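Local coordinates for protein glucuronoarabinoxylan endo-1,4-beta-xylanase (Clostridium papyrosolvens, PDB 4FMV) that probably cleaves internal beta-1,4 linkages in plant cell-wall polysaccharides such as glucuronoarabinoxylan, this chain being its family 30 glycoside hydrolase part, at residues D134-S139 / N170-A175; I189-T194 / Y216-Q221; L287-K292 / Q379-F384; K299-T304 / V313-G318; T309-S314 / A326-T331. All coordinates share one frame; numbering follows the deposited sequence.

Contact 1 (D134-S139 / N170-A175)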
# COMPACT_ATOMS: atom_id res chain seq x y z
N ASP A 134 6.00 17.46 -1.12
CA ASP A 134 6.35 17.20 0.27
C ASP A 134 6.15 15.70 0.47
O ASP A 134 5.01 15.19 0.54
CB ASP A 134 5.45 18.01 1.22
CG ASP A 134 5.74 19.52 1.17
OD1 ASP A 134 6.88 19.91 0.84
OD2 ASP A 134 4.82 20.33 1.47
N LEU A 135 7.27 14.98 0.60
CA LEU A 135 7.20 13.52 0.75
C LEU A 135 6.44 13.17 2.00
O LEU A 135 6.72 13.72 3.07
CB LEU A 135 8.59 12.92 0.90
CG LEU A 135 9.40 12.49 -0.31
CD1 LEU A 135 10.58 11.66 0.22
CD2 LEU A 135 8.54 11.72 -1.31
N TYR A 136 5.51 12.22 1.89
CA TYR A 136 4.74 11.80 3.06
C TYR A 136 5.62 11.04 4.06
O TYR A 136 5.53 11.26 5.26
CB TYR A 136 3.53 10.94 2.66
CG TYR A 136 2.56 10.73 3.80
CD1 TYR A 136 1.54 11.64 4.04
CD2 TYR A 136 2.69 9.65 4.67
CE1 TYR A 136 0.66 11.48 5.09
CE2 TYR A 136 1.82 9.48 5.73
CZ TYR A 136 0.81 10.40 5.92
OH TYR A 136 -0.05 10.24 6.97
N ALA A 137 6.45 10.13 3.54
CA ALA A 137 7.33 9.33 4.38
C ALA A 137 8.50 8.81 3.55
O ALA A 137 8.43 8.77 2.32
CB ALA A 137 6.56 8.12 4.98
N ILE A 138 9.57 8.42 4.24
CA ILE A 138 10.72 7.83 3.57
C ILE A 138 11.17 6.59 4.36
O ILE A 138 11.17 6.62 5.59
CB ILE A 138 11.87 8.86 3.42
CG1 ILE A 138 12.93 8.33 2.43
CG2 ILE A 138 12.46 9.24 4.80
CD1 ILE A 138 13.84 9.46 1.86
N SER A 139 11.50 5.52 3.63
CA SER A 139 11.78 4.21 4.20
C SER A 139 13.28 4.02 4.38
O SER A 139 14.07 4.48 3.55
CB SER A 139 11.18 3.10 3.32
OG SER A 139 11.40 1.78 3.84
N ASN A 170 14.04 14.38 8.25
CA ASN A 170 13.20 15.57 8.11
C ASN A 170 11.82 15.21 7.56
O ASN A 170 11.26 15.96 6.77
CB ASN A 170 13.88 16.70 7.34
CG ASN A 170 15.01 17.33 8.13
OD1 ASN A 170 14.90 17.53 9.34
ND2 ASN A 170 16.11 17.61 7.45
N CYS A 171 11.45 13.95 7.70
CA CYS A 171 10.19 13.48 7.14
C CYS A 171 9.64 12.36 8.05
O CYS A 171 10.33 11.93 8.99
CB CYS A 171 10.54 12.95 5.74
SG CYS A 171 9.27 12.27 4.75
N ARG A 172 8.45 11.84 7.76
CA ARG A 172 8.01 10.64 8.48
C ARG A 172 8.94 9.48 8.08
O ARG A 172 9.39 9.40 6.93
CB ARG A 172 6.57 10.26 8.16
CG ARG A 172 5.47 11.26 8.64
CD ARG A 172 4.08 10.66 8.32
NE ARG A 172 2.97 11.57 8.59
CZ ARG A 172 2.67 12.61 7.83
NH1 ARG A 172 3.43 12.87 6.76
NH2 ARG A 172 1.63 13.39 8.12
N VAL A 173 9.22 8.59 9.03
CA VAL A 173 10.08 7.45 8.77
C VAL A 173 9.27 6.15 8.66
O VAL A 173 8.43 5.85 9.52
CB VAL A 173 11.15 7.29 9.88
CG1 VAL A 173 11.91 5.96 9.74
CG2 VAL A 173 12.11 8.49 9.87
N MET A 174 9.53 5.40 7.60
CA MET A 174 8.90 4.11 7.41
C MET A 174 9.93 3.02 7.65
O MET A 174 11.06 3.12 7.21
CB MET A 174 8.38 3.99 5.97
CG MET A 174 7.96 2.59 5.56
SD MET A 174 7.34 2.54 3.84
CE MET A 174 5.77 3.41 3.99
N ALA A 175 9.52 1.95 8.33
CA ALA A 175 10.37 0.78 8.42
C ALA A 175 9.54 -0.42 8.83
O ALA A 175 8.44 -0.24 9.36
CB ALA A 175 11.41 1.03 9.50

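Contact 2 (I189-T194 / Y216-Q221)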
# COMPACT_ATOMS: atom_id res chain seq x y z
N ILE A 189 11.89 -2.55 17.03
CA ILE A 189 11.47 -1.16 16.92
C ILE A 189 10.29 -0.90 17.86
O ILE A 189 10.29 0.06 18.65
CB ILE A 189 11.05 -0.82 15.46
CG1 ILE A 189 12.25 -0.94 14.52
CG2 ILE A 189 10.42 0.57 15.36
CD1 ILE A 189 11.87 -1.04 13.08
N LEU A 190 9.28 -1.77 17.80
CA LEU A 190 8.08 -1.58 18.62
C LEU A 190 8.39 -1.69 20.13
O LEU A 190 7.75 -1.01 20.94
CB LEU A 190 6.97 -2.56 18.20
CG LEU A 190 6.57 -2.46 16.72
CD1 LEU A 190 5.49 -3.49 16.34
CD2 LEU A 190 6.11 -1.05 16.40
N ASN A 191 9.37 -2.51 20.50
CA ASN A 191 9.69 -2.71 21.92
C ASN A 191 10.69 -1.70 22.47
O ASN A 191 11.07 -1.76 23.65
CB ASN A 191 10.25 -4.11 22.17
CG ASN A 191 9.21 -5.18 21.98
OD1 ASN A 191 8.05 -5.01 22.36
ND2 ASN A 191 9.63 -6.30 21.39
N ASP A 192 11.15 -0.79 21.62
CA ASP A 192 12.08 0.21 22.10
C ASP A 192 11.37 1.54 22.01
O ASP A 192 10.90 1.92 20.93
CB ASP A 192 13.37 0.23 21.29
CG ASP A 192 14.38 1.26 21.81
OD1 ASP A 192 15.17 0.92 22.70
OD2 ASP A 192 14.37 2.42 21.32
N ALA A 193 11.31 2.25 23.12
CA ALA A 193 10.60 3.52 23.19
C ALA A 193 11.14 4.58 22.23
O ALA A 193 10.37 5.32 21.59
CB ALA A 193 10.58 4.05 24.65
N THR A 194 12.46 4.67 22.12
CA THR A 194 13.11 5.62 21.22
C THR A 194 12.88 5.26 19.75
O THR A 194 12.47 6.10 18.95
CB THR A 194 14.63 5.74 21.50
OG1 THR A 194 14.85 6.13 22.86
CG2 THR A 194 15.26 6.79 20.61
N TYR A 216 -1.17 -8.20 13.65
CA TYR A 216 0.08 -7.91 14.36
C TYR A 216 -0.26 -7.36 15.74
O TYR A 216 -0.29 -6.16 15.91
CB TYR A 216 0.91 -6.87 13.58
CG TYR A 216 2.37 -6.76 13.97
CD1 TYR A 216 2.91 -7.50 15.03
CD2 TYR A 216 3.21 -5.90 13.28
CE1 TYR A 216 4.26 -7.39 15.38
CE2 TYR A 216 4.56 -5.78 13.63
CZ TYR A 216 5.07 -6.51 14.67
OH TYR A 216 6.41 -6.37 14.97
N PRO A 217 -0.57 -8.23 16.71
CA PRO A 217 -0.96 -7.74 18.04
C PRO A 217 0.01 -6.73 18.66
O PRO A 217 -0.44 -5.74 19.25
CB PRO A 217 -0.98 -9.02 18.88
CG PRO A 217 -1.37 -10.08 17.89
CD PRO A 217 -0.69 -9.70 16.60
N LEU A 218 1.31 -6.97 18.57
CA LEU A 218 2.24 -6.04 19.22
C LEU A 218 2.14 -4.64 18.61
O LEU A 218 2.12 -3.63 19.32
CB LEU A 218 3.68 -6.54 19.13
CG LEU A 218 4.69 -5.64 19.83
CD1 LEU A 218 4.31 -5.46 21.30
CD2 LEU A 218 6.10 -6.21 19.71
N TYR A 219 2.04 -4.56 17.29
CA TYR A 219 1.85 -3.26 16.66
C TYR A 219 0.57 -2.60 17.16
O TYR A 219 0.58 -1.42 17.50
CB TYR A 219 1.81 -3.34 15.13
CG TYR A 219 1.28 -2.05 14.54
CD1 TYR A 219 2.12 -0.94 14.38
CD2 TYR A 219 -0.06 -1.92 14.18
CE1 TYR A 219 1.64 0.25 13.86
CE2 TYR A 219 -0.55 -0.73 13.65
CZ TYR A 219 0.30 0.35 13.51
OH TYR A 219 -0.17 1.53 13.01
N GLN A 220 -0.53 -3.35 17.18
CA GLN A 220 -1.80 -2.78 17.65
C GLN A 220 -1.66 -2.19 19.05
O GLN A 220 -2.17 -1.12 19.33
CB GLN A 220 -2.94 -3.81 17.63
CG GLN A 220 -3.33 -4.23 16.21
CD GLN A 220 -3.73 -3.03 15.34
OE1 GLN A 220 -4.31 -2.04 15.83
NE2 GLN A 220 -3.45 -3.13 14.05
N GLN A 221 -0.96 -2.89 19.93
CA GLN A 221 -0.84 -2.37 21.29
C GLN A 221 0.08 -1.13 21.32
O GLN A 221 -0.05 -0.28 22.18
CB GLN A 221 -0.40 -3.47 22.25
CG GLN A 221 1.08 -3.54 22.54
CD GLN A 221 1.37 -4.39 23.77
OE1 GLN A 221 0.46 -4.98 24.36
NE2 GLN A 221 2.65 -4.45 24.17

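Contact 3 (L287-K292 / Q379-F384)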
# COMPACT_ATOMS: atom_id res chain seq x y z
N LEU A 287 -7.60 -3.17 -7.87
CA LEU A 287 -7.17 -2.22 -6.85
C LEU A 287 -8.06 -0.98 -6.85
O LEU A 287 -8.34 -0.41 -5.78
CB LEU A 287 -5.69 -1.84 -7.02
CG LEU A 287 -5.07 -0.92 -5.97
CD1 LEU A 287 -5.08 -1.60 -4.60
CD2 LEU A 287 -3.63 -0.57 -6.35
N GLY A 288 -8.52 -0.57 -8.03
CA GLY A 288 -9.41 0.58 -8.14
C GLY A 288 -10.77 0.43 -7.45
O GLY A 288 -11.38 1.43 -7.06
N GLN A 289 -11.26 -0.81 -7.34
CA GLN A 289 -12.50 -1.09 -6.62
C GLN A 289 -12.40 -0.58 -5.19
O GLN A 289 -13.42 -0.28 -4.54
CB GLN A 289 -12.76 -2.60 -6.58
CG GLN A 289 -13.00 -3.24 -7.95
CD GLN A 289 -14.37 -2.98 -8.52
OE1 GLN A 289 -14.59 -3.17 -9.72
NE2 GLN A 289 -15.31 -2.57 -7.68
N PHE A 290 -11.16 -0.53 -4.69
CA PHE A 290 -10.84 0.07 -3.39
C PHE A 290 -10.50 1.54 -3.53
O PHE A 290 -11.17 2.39 -2.90
CB PHE A 290 -9.69 -0.68 -2.70
CG PHE A 290 -10.05 -2.10 -2.28
CD1 PHE A 290 -9.86 -3.16 -3.14
CD2 PHE A 290 -10.60 -2.35 -1.02
CE1 PHE A 290 -10.20 -4.46 -2.76
CE2 PHE A 290 -10.93 -3.64 -0.63
CZ PHE A 290 -10.74 -4.70 -1.50
N ALA A 291 -9.45 1.84 -4.30
CA ALA A 291 -8.83 3.18 -4.36
C ALA A 291 -9.77 4.27 -4.76
O ALA A 291 -9.74 5.36 -4.19
CB ALA A 291 -7.68 3.17 -5.35
N LYS A 292 -10.58 4.01 -5.78
CA LYS A 292 -11.43 5.05 -6.34
C LYS A 292 -12.44 5.50 -5.32
O LYS A 292 -12.68 6.70 -5.16
CB LYS A 292 -12.16 4.55 -7.59
CG LYS A 292 -12.98 5.63 -8.34
CD LYS A 292 -12.14 6.81 -8.80
CE LYS A 292 -12.96 7.81 -9.65
NZ LYS A 292 -12.03 8.85 -10.24
N GLN A 379 -16.89 -15.24 -9.27
CA GLN A 379 -15.51 -14.77 -9.36
C GLN A 379 -15.41 -13.27 -9.71
O GLN A 379 -14.84 -12.89 -10.73
CB GLN A 379 -14.73 -15.66 -10.35
CG GLN A 379 -14.63 -17.11 -9.89
CD GLN A 379 -14.01 -18.03 -10.94
OE1 GLN A 379 -14.52 -18.17 -12.05
NE2 GLN A 379 -12.88 -18.64 -10.59
N SER A 380 -15.92 -12.43 -8.82
CA SER A 380 -16.07 -11.02 -9.09
C SER A 380 -15.82 -10.26 -7.81
O SER A 380 -15.97 -10.80 -6.69
CB SER A 380 -17.51 -10.74 -9.53
OG SER A 380 -18.38 -10.78 -8.40
N ILE A 381 -15.41 -9.01 -7.98
CA ILE A 381 -15.37 -8.05 -6.89
C ILE A 381 -16.30 -6.91 -7.27
O ILE A 381 -16.28 -6.41 -8.41
CB ILE A 381 -13.93 -7.53 -6.60
CG1 ILE A 381 -13.95 -6.39 -5.56
CG2 ILE A 381 -13.22 -7.12 -7.89
CD1 ILE A 381 -12.54 -6.02 -5.00
N THR A 382 -17.14 -6.53 -6.32
CA THR A 382 -18.11 -5.47 -6.54
C THR A 382 -17.96 -4.43 -5.44
O THR A 382 -17.85 -4.78 -4.24
CB THR A 382 -19.55 -5.98 -6.49
OG1 THR A 382 -19.79 -6.90 -7.56
CG2 THR A 382 -20.54 -4.82 -6.59
N THR A 383 -17.98 -3.16 -5.83
CA THR A 383 -18.00 -2.08 -4.86
C THR A 383 -19.34 -1.36 -4.98
O THR A 383 -19.74 -0.95 -6.08
CB THR A 383 -16.85 -1.11 -5.08
OG1 THR A 383 -15.60 -1.81 -4.97
CG2 THR A 383 -16.89 0.02 -4.06
N PHE A 384 -20.05 -1.26 -3.86
CA PHE A 384 -21.30 -0.50 -3.81
C PHE A 384 -21.04 0.83 -3.10
O PHE A 384 -20.40 0.87 -2.05
CB PHE A 384 -22.37 -1.26 -3.02
CG PHE A 384 -22.64 -2.64 -3.52
CD1 PHE A 384 -21.91 -3.72 -3.04
CD2 PHE A 384 -23.63 -2.88 -4.47
CE1 PHE A 384 -22.15 -5.01 -3.50
CE2 PHE A 384 -23.88 -4.16 -4.94
CZ PHE A 384 -23.14 -5.23 -4.44

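Contact 4 (K299-T304 / V313-G318)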
# COMPACT_ATOMS: atom_id res chain seq x y z
N LYS A 299 -12.92 5.71 7.09
CA LYS A 299 -12.59 4.71 8.07
C LYS A 299 -13.24 3.38 7.69
O LYS A 299 -14.34 3.36 7.16
CB LYS A 299 -13.06 5.15 9.45
CG LYS A 299 -12.30 6.36 9.96
CD LYS A 299 -12.85 6.84 11.27
CE LYS A 299 -12.03 8.03 11.78
NZ LYS A 299 -12.54 8.47 13.11
N ARG A 300 -12.57 2.27 7.94
CA ARG A 300 -13.27 1.01 7.84
C ARG A 300 -14.30 0.97 8.98
O ARG A 300 -14.10 1.55 10.05
CB ARG A 300 -12.31 -0.16 7.93
CG ARG A 300 -12.99 -1.49 7.75
CD ARG A 300 -11.99 -2.61 7.69
NE ARG A 300 -11.48 -2.97 9.01
CZ ARG A 300 -12.01 -3.91 9.77
NH1 ARG A 300 -13.09 -4.57 9.36
NH2 ARG A 300 -11.49 -4.19 10.96
N VAL A 301 -15.42 0.31 8.72
CA VAL A 301 -16.42 0.08 9.77
C VAL A 301 -16.75 -1.41 9.83
O VAL A 301 -16.44 -2.15 8.89
CB VAL A 301 -17.70 0.88 9.52
CG1 VAL A 301 -17.39 2.38 9.48
CG2 VAL A 301 -18.36 0.44 8.21
N ASP A 302 -17.37 -1.83 10.93
CA ASP A 302 -17.73 -3.23 11.12
C ASP A 302 -18.74 -3.71 10.10
O ASP A 302 -19.78 -3.09 9.92
CB ASP A 302 -18.33 -3.45 12.51
CG ASP A 302 -17.29 -3.78 13.53
OD1 ASP A 302 -16.36 -4.53 13.18
OD2 ASP A 302 -17.41 -3.28 14.68
N ALA A 303 -18.44 -4.83 9.46
CA ALA A 303 -19.38 -5.48 8.55
C ALA A 303 -19.18 -6.99 8.63
O ALA A 303 -18.04 -7.47 8.79
CB ALA A 303 -19.17 -4.99 7.12
N THR A 304 -20.27 -7.74 8.52
CA THR A 304 -20.13 -9.19 8.57
C THR A 304 -19.17 -9.57 7.45
O THR A 304 -19.47 -9.37 6.27
CB THR A 304 -21.50 -9.81 8.30
OG1 THR A 304 -22.46 -9.19 9.16
CG2 THR A 304 -21.51 -11.32 8.52
N VAL A 313 -16.58 -9.67 2.60
CA VAL A 313 -17.14 -8.33 2.57
C VAL A 313 -16.46 -7.40 3.56
O VAL A 313 -16.19 -7.79 4.69
CB VAL A 313 -18.68 -8.36 2.86
CG1 VAL A 313 -19.25 -6.94 2.96
CG2 VAL A 313 -19.41 -9.16 1.78
N SER A 314 -16.17 -6.18 3.12
CA SER A 314 -15.71 -5.14 4.05
C SER A 314 -16.50 -3.88 3.76
O SER A 314 -17.17 -3.81 2.74
CB SER A 314 -14.20 -4.89 3.93
OG SER A 314 -13.79 -4.64 2.59
N ALA A 315 -16.44 -2.90 4.66
CA ALA A 315 -17.23 -1.68 4.50
C ALA A 315 -16.50 -0.47 5.08
O ALA A 315 -15.66 -0.61 5.96
CB ALA A 315 -18.61 -1.85 5.16
N TYR A 316 -16.80 0.73 4.57
CA TYR A 316 -16.06 1.94 4.92
C TYR A 316 -17.00 3.14 4.88
O TYR A 316 -18.02 3.10 4.19
CB TYR A 316 -14.91 2.17 3.90
CG TYR A 316 -14.11 0.92 3.65
CD1 TYR A 316 -14.63 -0.11 2.85
CD2 TYR A 316 -12.86 0.73 4.23
CE1 TYR A 316 -13.91 -1.28 2.63
CE2 TYR A 316 -12.14 -0.45 4.02
CZ TYR A 316 -12.69 -1.45 3.22
OH TYR A 316 -12.00 -2.61 2.98
N THR A 317 -16.68 4.20 5.61
CA THR A 317 -17.47 5.44 5.55
C THR A 317 -16.58 6.66 5.56
O THR A 317 -15.46 6.63 6.06
CB THR A 317 -18.45 5.61 6.74
OG1 THR A 317 -17.71 5.61 7.97
CG2 THR A 317 -19.48 4.52 6.78
N GLY A 318 -17.11 7.76 5.03
CA GLY A 318 -16.47 9.06 5.11
C GLY A 318 -17.14 9.98 4.11
O GLY A 318 -17.84 9.49 3.23
O HOH W 1 -15.06 -3.93 7.34
O HOH W 2 -15.65 -6.41 7.45

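Contact 5 (T309-S314 / A326-T331)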
# COMPACT_ATOMS: atom_id res chain seq x y z
N THR A 309 -20.15 -18.96 2.05
CA THR A 309 -18.96 -19.57 1.46
C THR A 309 -18.43 -18.78 0.26
O THR A 309 -19.17 -18.48 -0.68
CB THR A 309 -19.27 -20.97 0.95
OG1 THR A 309 -20.19 -21.62 1.83
CG2 THR A 309 -17.97 -21.78 0.85
N ASN A 310 -17.14 -18.48 0.29
CA ASN A 310 -16.45 -17.78 -0.79
C ASN A 310 -16.97 -16.36 -1.02
O ASN A 310 -16.74 -15.78 -2.07
CB ASN A 310 -16.54 -18.59 -2.09
CG ASN A 310 -15.74 -19.89 -2.04
OD1 ASN A 310 -14.63 -19.93 -1.50
ND2 ASN A 310 -16.30 -20.94 -2.62
N VAL A 311 -17.61 -15.78 -0.01
CA VAL A 311 -18.02 -14.38 -0.08
C VAL A 311 -17.29 -13.62 1.02
O VAL A 311 -17.31 -14.01 2.18
CB VAL A 311 -19.52 -14.22 0.08
CG1 VAL A 311 -19.92 -12.73 0.11
CG2 VAL A 311 -20.25 -15.01 -1.04
N TYR A 312 -16.64 -12.54 0.63
CA TYR A 312 -15.84 -11.74 1.56
C TYR A 312 -16.28 -10.29 1.47
O TYR A 312 -16.37 -9.74 0.37
CB TYR A 312 -14.36 -11.90 1.20
CG TYR A 312 -13.94 -13.35 1.26
CD1 TYR A 312 -13.65 -13.96 2.48
CD2 TYR A 312 -13.87 -14.12 0.10
CE1 TYR A 312 -13.31 -15.29 2.54
CE2 TYR A 312 -13.51 -15.45 0.15
CZ TYR A 312 -13.23 -16.03 1.38
OH TYR A 312 -12.89 -17.36 1.45
N VAL A 313 -16.58 -9.67 2.60
CA VAL A 313 -17.14 -8.33 2.57
C VAL A 313 -16.46 -7.40 3.56
O VAL A 313 -16.19 -7.79 4.69
CB VAL A 313 -18.68 -8.36 2.86
CG1 VAL A 313 -19.25 -6.94 2.96
CG2 VAL A 313 -19.41 -9.16 1.78
N SER A 314 -16.17 -6.18 3.12
CA SER A 314 -15.71 -5.14 4.05
C SER A 314 -16.50 -3.88 3.76
O SER A 314 -17.17 -3.81 2.74
CB SER A 314 -14.20 -4.89 3.93
OG SER A 314 -13.79 -4.64 2.59
N ALA A 326 -17.63 -6.20 -1.89
CA ALA A 326 -18.05 -7.59 -1.74
C ALA A 326 -17.44 -8.45 -2.84
O ALA A 326 -17.64 -8.20 -4.03
CB ALA A 326 -19.56 -7.69 -1.75
N ILE A 327 -16.68 -9.46 -2.42
CA ILE A 327 -15.96 -10.34 -3.33
C ILE A 327 -16.63 -11.70 -3.34
O ILE A 327 -16.88 -12.25 -2.28
CB ILE A 327 -14.49 -10.52 -2.88
CG1 ILE A 327 -13.78 -9.16 -2.82
CG2 ILE A 327 -13.76 -11.50 -3.81
CD1 ILE A 327 -12.57 -9.12 -1.90
N ASN A 328 -16.95 -12.23 -4.52
CA ASN A 328 -17.46 -13.61 -4.61
C ASN A 328 -16.46 -14.47 -5.39
O ASN A 328 -16.39 -14.37 -6.61
CB ASN A 328 -18.83 -13.62 -5.30
CG ASN A 328 -19.32 -15.03 -5.61
OD1 ASN A 328 -18.88 -16.01 -5.00
ND2 ASN A 328 -20.27 -15.13 -6.54
N THR A 329 -15.74 -15.35 -4.69
CA THR A 329 -14.70 -16.17 -5.33
C THR A 329 -15.30 -17.48 -5.84
O THR A 329 -14.59 -18.31 -6.43
CB THR A 329 -13.52 -16.51 -4.37
OG1 THR A 329 -13.99 -17.36 -3.31
CG2 THR A 329 -12.92 -15.26 -3.76
N GLY A 330 -16.59 -17.67 -5.59
CA GLY A 330 -17.33 -18.81 -6.11
C GLY A 330 -17.53 -18.80 -7.63
O GLY A 330 -17.45 -17.75 -8.29
N THR A 331 -17.79 -19.98 -8.18
CA THR A 331 -17.95 -20.10 -9.63
C THR A 331 -19.40 -19.90 -10.06
O THR A 331 -19.73 -20.08 -11.23
CB THR A 331 -17.47 -21.48 -10.12
OG1 THR A 331 -18.30 -22.49 -9.55
CG2 THR A 331 -16.03 -21.71 -9.71
O HOH W 3 -20.09 -18.26 -4.04

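Contact 1 (D134-S139 / N170-A175)
Arg172 grips Tyr136 twice, once at the backbone and once at the ring, where two neighbouring parallel strands of the (beta/alpha)8 barrel pair. Its NH1 donates to Tyr136 O at 3.0 Å, lying in the carbonyl plane on a lone pair, with the acceptor close to the guanidinium plane. The same guanidinium lies flat over one face of the phenol ring, planes only 3° apart, and Arg172 CZ sits 3.7 Å from the centroid of the Tyr136 ring: a stacked cation-pi pair. The chain, extended from CG to NE, sets the guanidinium over the ring. Two backbone bonds then join the strands, Ile138 N to Arg172 O and Met174 N to Ile138 O, both 2.9 Å. Farther out, Ala137 CB packs against Arg172 CB on the face that also holds Ser139 and Met174, and Ser139 OG bonds to Glu177. Beside Ala137, Cys171 has its sulphur anti to the backbone N (chi1 180°), which points it at the 134-139 segment. There Cys171 SG approaches Ala137 CA at 3.5 Å and lies 4.0 Å from Leu135 CB.

Contact 2 (I189-T194 / Y216-Q221)
Leu190 meets two tyrosines, Tyr216 and Tyr219, and treats their rings differently. Toward Tyr216 it comes tip to tip and oblique to the ring: CD1 is 3.5 Å from Tyr216 CZ and reaches the phenol oxygen as well. One face of that ring is occupied from within its own segment, with the backbone N of Tyr219 above it and displaced toward the rim. The Tyr219 ring instead receives Leu190 CD2 at its edge, near the ring plane, while Gln220 NE2 is also at the edge. Closer to the backbone, Leu190 CD1 lies 3.9 Å from Tyr219 CB, so a single methyl touches both aromatic residues.

Leu218 adds a second layer. With CG anti to the backbone N (chi1 -178°), its branched end is laid toward the other segment, where CD2 stands 4.0 Å from Leu190 CB. The same methyl touches the amide of Asn191, Leu218 CD2 to Asn191 OD1 3.5 Å, the two side chains crossing at about a right angle. No hydrogen bond links the segments themselves. The phenol oxygen of Tyr216 is held instead by Asp187 and Ser186 on helix 183-190, which fixes the ring beside the leucine.

This is a helix-end to helix contact on the periphery of the barrel. Leu190 lies in the last part of helix 183-190, Tyr216 occupies the N-cap position of helix 217-221, and Leu202 of strand 201-205 touches the side chains of Leu190, Tyr216 and Tyr219.

Contact 3 (L287-K292 / Q379-F384)
Gln289 and Thr383 meet through the bend of one side chain and the first torsion of the other. In Gln289, CG is anti to the carbonyl carbon and the chain folds again at chi2 (-76°), which turns NE2 across toward Thr383 OG1. In Thr383, OG1 is also anti to its carbonyl carbon (chi1 -60°), and this turns the hydroxyl to the helix. That hydroxyl works both ways: Thr383 OG1 donates to Gln289 O at 2.7 Å, tilted from the carbonyl plane, and accepts from Gln289 NE2 at 2.8 Å, lying in the plane of the amide. One residue is thus held at its backbone and its side chain by a single oxygen. NE2 also donates to Tyr351 O, and OE1 pairs with Thr353 OG1, so the buried amide has partners at both ends.

Beside these bonds Ile381 supplies the apolar contact. Its CD1 is 3.8 Å from Gln289 CB and 3.6 Å from Phe290 CE1, meeting the ring obliquely.

The helix and strand segments run nearly parallel, 16° apart, with 8.6 Å between their axes. Helix 282-291 here lies against the side beta-domain that accompanies the barrel in family 30 enzymes: strand 380-387 is flanked by strands 347-353 and 321-328, Val325 of the latter touches both Phe290 and Ile381, and helix 240-255 approaches through Ile250 and Ser247.

Contact 4 (K299-T304 / V313-G318)
Lys299 and Thr317 hold the tight end of this contact with a reciprocal pair of backbone bonds, Lys299 N to Thr317 O and Thr317 N to Lys299 O, each 2.9 Å and each nearly along the C=O axis. Next to them Arg300 and Tyr316 form a non-hydrogen-bonded pair, Arg300 CA and Tyr316 CA just 4.1 Å apart. The phenol ring approaches the arginine backbone obliquely, Tyr316 CD2 to Arg300 CA 3.6 Å, while its hydroxyl hydrogen-bonds to Ser314 OG. On the other face, that of Val301 and Thr317, the valine methyl CG1 touches Thr317 OG1 and CG2 packs on Ala315 CB. Val301 N still bonds directly to Ala315 O, though the donor stands above the carbonyl plane.

These are the two strands of an antiparallel beta hairpin, 299-303 and 311-318, in the side beta-domain next to the barrel, and they cross at 131° and spread apart. Past Val301 N, water replaces direct backbone bonds between these two segments. One water accepts from Arg300 NH1 and Ala315 N and donates to Val301 O, bridging Val301 O and Ala315 N, which do not bond directly; Val301 O and Ala315 O lie 3.4 Å apart as two acceptors. Arg300 can reach it because its chain bends at chi3 (78°); NE and NH2 are taken by Gln14 and Asn258. A second water donates to both Ala303 O (2.9 Å) and Val313 O. Across the widened gap Ala303 CB still meets Ala315 CB at 3.7 Å, and at the far end Thr304 O lies against Val313 CB.

Contact 5 (T309-S314 / A326-T331)
Asn310 and Thr329 cross at about a right angle where an antiparallel beta hairpin of the side domain opens. Asn310 has a left-handed backbone (phi 64°), and its side chain points toward the other segment: Asn310 CB comes within 3.1 Å of Thr329 OG1. The threonine holds OG1 in the crowded position between backbone N and carbonyl carbon (chi1 66°), and CG2 is left to touch the edge of the Tyr312 ring at Tyr312 CE2, 4.0 Å away. Thr329 N donates to Asn310 O at 2.8 Å, with a weak second bond to that oxygen from OG1. Reciprocal bonds between Tyr312 and Ile327 continue the ladder, and Val313 CG2 rests on Ala326 CB, 3.8 Å apart. Asn328 has CG anti to the backbone N, and its OD1 accepts from Gly330 N at 2.9 Å, closing an Asx turn. OD1 also takes a water, while ND2 donates to Leu376 O and Ala332 O. With both ends of its amide bonded, Asn328 is held in rotation, and its bonds probably steady the chain leaving the strand, alongside the backbone pairing of Gly330 with Gln379.

Contacts 1 and 2 belong to the barrel and come first along the chain; their centres are about 19 Å apart and they touch where strand 172-178 leads into helix 183-190, Ala175 against Ile189. The other three cluster in and against the side beta-domain, with centres about 12 to 15 Å from one another and about 28 to 36 Å from that of contact 1. Contacts 4 and 5 share strand 311-318 and are both nested inside the long loop closed by contact 3, whose strand 380-387 neighbours strand 321-328 of contact 5. Contact 3 also meets contact 4 through Phe290 and Tyr316. Through Gln289 and Phe290, helix 282-291 thus packs the barrel against the side domain.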